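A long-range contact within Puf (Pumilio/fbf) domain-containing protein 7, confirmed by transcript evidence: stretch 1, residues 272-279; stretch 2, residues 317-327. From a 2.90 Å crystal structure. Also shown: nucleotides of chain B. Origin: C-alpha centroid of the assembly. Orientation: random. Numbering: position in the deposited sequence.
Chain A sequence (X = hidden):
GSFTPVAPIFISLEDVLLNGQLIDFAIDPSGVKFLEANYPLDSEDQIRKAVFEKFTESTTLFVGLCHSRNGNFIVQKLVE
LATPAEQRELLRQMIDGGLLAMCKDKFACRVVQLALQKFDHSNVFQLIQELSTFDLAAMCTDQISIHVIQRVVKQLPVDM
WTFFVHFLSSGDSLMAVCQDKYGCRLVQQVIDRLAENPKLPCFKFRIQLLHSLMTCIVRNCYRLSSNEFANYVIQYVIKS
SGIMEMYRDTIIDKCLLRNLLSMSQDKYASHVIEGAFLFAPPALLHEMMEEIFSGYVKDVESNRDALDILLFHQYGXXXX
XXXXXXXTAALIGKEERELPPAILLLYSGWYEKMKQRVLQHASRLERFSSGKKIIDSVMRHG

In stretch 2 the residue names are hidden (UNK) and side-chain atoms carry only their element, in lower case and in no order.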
# COMPACT_ATOMS: atom_id res chain seq x y z
N VAL A 272 -8.37 9.76 9.74
CA VAL A 272 -9.48 9.03 9.16
C VAL A 272 -10.76 9.88 9.17
O VAL A 272 -11.37 10.12 8.12
CB VAL A 272 -9.71 7.72 9.95
CG1 VAL A 272 -10.88 6.92 9.37
CG2 VAL A 272 -8.42 6.89 9.97
N ILE A 273 -11.15 10.36 10.34
CA ILE A 273 -12.30 11.24 10.46
C ILE A 273 -12.25 12.35 9.41
O ILE A 273 -13.22 12.57 8.69
CB ILE A 273 -12.39 11.84 11.89
CG1 ILE A 273 -12.43 10.72 12.92
CG2 ILE A 273 -13.60 12.74 12.04
CD1 ILE A 273 -13.39 9.59 12.58
N GLU A 274 -11.13 13.04 9.31
CA GLU A 274 -11.00 14.09 8.31
C GLU A 274 -11.41 13.63 6.90
O GLU A 274 -12.20 14.28 6.23
CB GLU A 274 -9.58 14.63 8.28
CG GLU A 274 -9.11 15.25 9.57
CD GLU A 274 -7.79 16.00 9.39
OE1 GLU A 274 -7.71 16.85 8.47
OE2 GLU A 274 -6.83 15.74 10.16
N GLY A 275 -10.85 12.50 6.46
CA GLY A 275 -11.17 11.98 5.14
C GLY A 275 -12.60 11.46 5.00
O GLY A 275 -13.22 11.58 3.94
N ALA A 276 -13.12 10.87 6.06
CA ALA A 276 -14.52 10.47 6.07
C ALA A 276 -15.42 11.67 5.78
O ALA A 276 -16.41 11.55 5.07
CB ALA A 276 -14.88 9.84 7.39
N PHE A 277 -15.07 12.82 6.35
CA PHE A 277 -15.85 14.03 6.11
C PHE A 277 -15.72 14.49 4.67
O PHE A 277 -16.70 14.92 4.05
CB PHE A 277 -15.41 15.15 7.05
CG PHE A 277 -16.19 15.20 8.33
CD1 PHE A 277 -17.47 15.71 8.36
CD2 PHE A 277 -15.63 14.76 9.52
CE1 PHE A 277 -18.19 15.77 9.55
CE2 PHE A 277 -16.34 14.81 10.71
CZ PHE A 277 -17.62 15.31 10.73
N LEU A 278 -14.52 14.36 4.12
CA LEU A 278 -14.26 14.74 2.74
C LEU A 278 -14.94 13.85 1.72
O LEU A 278 -15.32 14.32 0.65
CB LEU A 278 -12.76 14.75 2.47
CG LEU A 278 -11.98 15.86 3.17
CD1 LEU A 278 -10.49 15.59 3.13
CD2 LEU A 278 -12.31 17.20 2.53
N PHE A 279 -15.10 12.56 2.02
CA PHE A 279 -15.58 11.63 1.00
C PHE A 279 -16.95 11.02 1.26
O PHE A 279 -17.51 10.34 0.40
CB PHE A 279 -14.54 10.56 0.70
CG PHE A 279 -13.28 11.12 0.13
CD1 PHE A 279 -13.22 11.51 -1.19
CD2 PHE A 279 -12.17 11.34 0.95
CE1 PHE A 279 -12.06 12.07 -1.71
CE2 PHE A 279 -11.01 11.90 0.44
CZ PHE A 279 -10.96 12.27 -0.89
N UNK A 317 -9.05 19.72 16.72
CA UNK A 317 -9.20 20.98 16.01
C UNK A 317 -9.04 20.80 14.51
O UNK A 317 -9.59 21.57 13.72
c UNK A 317 -8.21 22.02 16.52
n UNK A 317 -5.99 21.11 16.88
o UNK A 317 -6.42 22.17 14.94
c UNK A 317 -6.79 21.77 16.05
N UNK A 318 -8.29 19.78 14.11
CA UNK A 318 -8.07 19.54 12.68
C UNK A 318 -9.32 19.04 11.98
O UNK A 318 -9.58 19.41 10.84
c UNK A 318 -3.14 20.38 13.48
c UNK A 318 -3.63 19.33 14.22
c UNK A 318 -5.06 20.28 12.07
c UNK A 318 -5.57 19.22 12.80
c UNK A 318 -6.90 18.60 12.44
c UNK A 318 -3.86 20.86 12.40
o UNK A 318 -1.94 20.95 13.81
c UNK A 318 -4.84 18.77 13.89
N UNK A 319 -10.09 18.22 12.69
CA UNK A 319 -11.35 17.73 12.16
C UNK A 319 -12.34 18.86 11.99
O UNK A 319 -13.11 18.89 11.04
c UNK A 319 -13.34 16.22 12.55
c UNK A 319 -11.02 15.42 13.10
c UNK A 319 -11.95 16.63 13.05
N UNK A 320 -12.32 19.82 12.91
CA UNK A 320 -13.25 20.94 12.83
C UNK A 320 -12.93 21.84 11.64
O UNK A 320 -13.83 22.20 10.88
c UNK A 320 -13.29 21.74 14.14
c UNK A 320 -13.73 20.85 15.27
c UNK A 320 -14.23 22.92 14.01
N UNK A 321 -11.65 22.20 11.49
CA UNK A 321 -11.19 22.98 10.32
C UNK A 321 -11.60 22.31 9.02
O UNK A 321 -11.86 22.97 8.02
c UNK A 321 -9.14 23.74 11.63
c UNK A 321 -9.68 23.14 10.35
o UNK A 321 -7.40 25.02 10.64
n UNK A 321 -6.83 23.66 12.34
c UNK A 321 -7.71 24.20 11.50
N UNK A 322 -11.64 20.99 9.04
CA UNK A 322 -12.14 20.22 7.92
C UNK A 322 -13.62 20.49 7.65
O UNK A 322 -14.00 20.78 6.52
n UNK A 322 -9.57 17.89 6.29
c UNK A 322 -11.88 17.93 6.95
c UNK A 322 -10.76 18.41 6.06
c UNK A 322 -11.94 18.74 8.21
o UNK A 322 -10.96 19.27 5.19
N UNK A 323 -14.45 20.37 8.69
CA UNK A 323 -15.88 20.64 8.58
C UNK A 323 -16.14 22.04 8.06
O UNK A 323 -17.03 22.26 7.23
c UNK A 323 -16.25 19.21 10.64
c UNK A 323 -16.54 20.51 9.95
s UNK A 323 -16.87 19.24 12.34
c UNK A 323 -18.65 19.16 12.07
N UNK A 324 -15.37 23.00 8.58
CA UNK A 324 -15.46 24.38 8.13
C UNK A 324 -15.03 24.51 6.66
O UNK A 324 -15.65 25.23 5.89
c UNK A 324 -15.02 25.18 10.48
c UNK A 324 -14.75 26.77 8.58
c UNK A 324 -14.62 25.32 9.02
c UNK A 324 -14.22 26.08 11.41
N UNK A 325 -13.98 23.78 6.29
CA UNK A 325 -13.52 23.75 4.90
C UNK A 325 -14.61 23.23 3.99
O UNK A 325 -15.01 23.90 3.04
c UNK A 325 -12.29 22.86 4.77
o UNK A 325 -11.19 23.38 5.50
N UNK A 326 -15.08 22.04 4.30
CA UNK A 326 -16.16 21.41 3.55
C UNK A 326 -17.37 22.32 3.32
O UNK A 326 -17.82 22.48 2.19
c UNK A 326 -16.61 20.11 4.23
c UNK A 326 -17.86 19.54 3.56
c UNK A 326 -15.46 19.10 4.23
c UNK A 326 -15.86 17.70 4.67
N UNK A 327 -17.90 22.91 4.39
CA UNK A 327 -19.07 23.77 4.26
C UNK A 327 -18.87 24.94 3.30
O UNK A 327 -19.66 25.12 2.37
s UNK A 327 -20.30 23.09 6.65
c UNK A 327 -19.49 24.31 5.63
P G B 5 2.79 20.36 14.46
OP1 G B 5 4.17 19.85 14.57
OP2 G B 5 2.40 21.09 13.23
O5' G B 5 1.76 19.18 14.73
C5' G B 5 2.02 18.20 15.73
C4' G B 5 1.05 17.05 15.64
O4' G B 5 -0.25 17.55 15.24
C3' G B 5 1.36 16.00 14.58
O3' G B 5 2.35 15.07 14.98
C2' G B 5 -0.00 15.37 14.32
O2' G B 5 -0.34 14.43 15.33
C1' G B 5 -0.92 16.58 14.46
N9 G B 5 -1.27 17.17 13.16
C8 G B 5 -0.64 18.12 12.40
N7 G B 5 -1.30 18.39 11.29
C5 G B 5 -2.42 17.57 11.35
C6 G B 5 -3.50 17.40 10.46
O6 G B 5 -3.71 17.96 9.39
N1 G B 5 -4.43 16.47 10.92
C2 G B 5 -4.34 15.77 12.10
N2 G B 5 -5.34 14.92 12.37
N3 G B 5 -3.33 15.92 12.94
C4 G B 5 -2.42 16.82 12.50
P U B 4 3.08 26.30 18.26
OP1 U B 4 4.02 26.40 19.41
OP2 U B 4 2.94 27.48 17.36
O5' U B 4 3.38 24.98 17.40
C5' U B 4 2.53 24.57 16.33
C4' U B 4 1.64 23.43 16.73
O4' U B 4 0.29 23.92 16.95
C3' U B 4 1.46 22.29 15.73
O3' U B 4 2.55 21.36 15.72
C2' U B 4 0.15 21.66 16.18
O2' U B 4 0.37 20.82 17.30
C1' U B 4 -0.64 22.90 16.65
N1 U B 4 -1.57 23.38 15.61
C2 U B 4 -2.80 22.79 15.60
O2 U B 4 -3.11 21.94 16.41
N3 U B 4 -3.65 23.22 14.61
C4 U B 4 -3.40 24.17 13.65
O4 U B 4 -4.27 24.46 12.83
C5 U B 4 -2.09 24.74 13.73
C6 U B 4 -1.24 24.34 14.68

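Position 317 carries two carbons, the second bearing one oxygen and one nitrogen, and touches nothing on stretch 1. A carboxamide this short is Asn-317. It pairs with U4 of chain B: N3 donates to OD1 of Asn-317 at 3.0 Å, and ND2 of Asn-317 donates to O2 of U4 at 3.0 Å.

Position 318 has one carbon, then a six-carbon ring bearing an oxygen; its CB lies 3.7 Å from Glu-274 OE2. This is Tyr-318. G5 lies over one face of the ring, with Tyr-318 CE2 3.3 Å from G5 C4.

Position 319 shows three carbons forked at the first, packed against Ile-273, Glu-274 and Phe-277: Val-319. Its CG1 is 3.5 Å from Ile-273 CG2 and 3.8 Å from Phe-277 CE2.

Position 320 has the same three-carbon fork, but its CA-to-CB bond points away from stretch 1 and no contact follows: Val-320.

Position 321 holds three carbons, the third with one oxygen and one nitrogen, and does not reach stretch 1. It is Gln-321, whose NE2 donates to U4 O4 at 2.7 Å and to Asn-317 OD1 at 3.0 Å.

Position 322 repeats that composition but points toward stretch 1, meeting Glu-274, Phe-277 and Leu-278. This is Gln-322; its NE2 donates to Glu-274 OE1 at 3.0 Å, a weak bond because the N-H...acceptor angle is 130°.

Position 323 is an unbranched chain of two carbons, sulfur and carbon beside Phe-277, hence Met-323. Its CG lies 4.2 Å from the centroid of the Phe-277 ring, 13° off the normal, a CH-pi contact over the face.

Position 324 has four carbons, forked at the first with one two-carbon arm, out of reach of stretch 1: Ile-324.

Position 325 has one carbon and one oxygen, without contact across the pair: Ser-325, whose OG donates to Gln-321 O at 2.6 Å.

Position 326 is another four-carbon fork with one longer arm, directed toward Phe-277 and Leu-278: Ile-326. Its CD1 is 3.5 Å from Phe-277 CB.

Position 327 ends in one carbon and one sulfur, out of reach: Cys-327.

The two helices run nearly parallel, at 11° with axes 9.2 Å apart at closest, and bury 470 Å² in total. Phe-277 meets Val-319, Met-323 and Ile-326 on successive turns. Glu-274 links this packing to RNA: OE1 accepts from Gln-322, while OE2 accepts from G5 N1 at 2.6 Å and from G5 N2 at 2.8 Å.

Stretch 2 (317-327) NYVVQQMISIC
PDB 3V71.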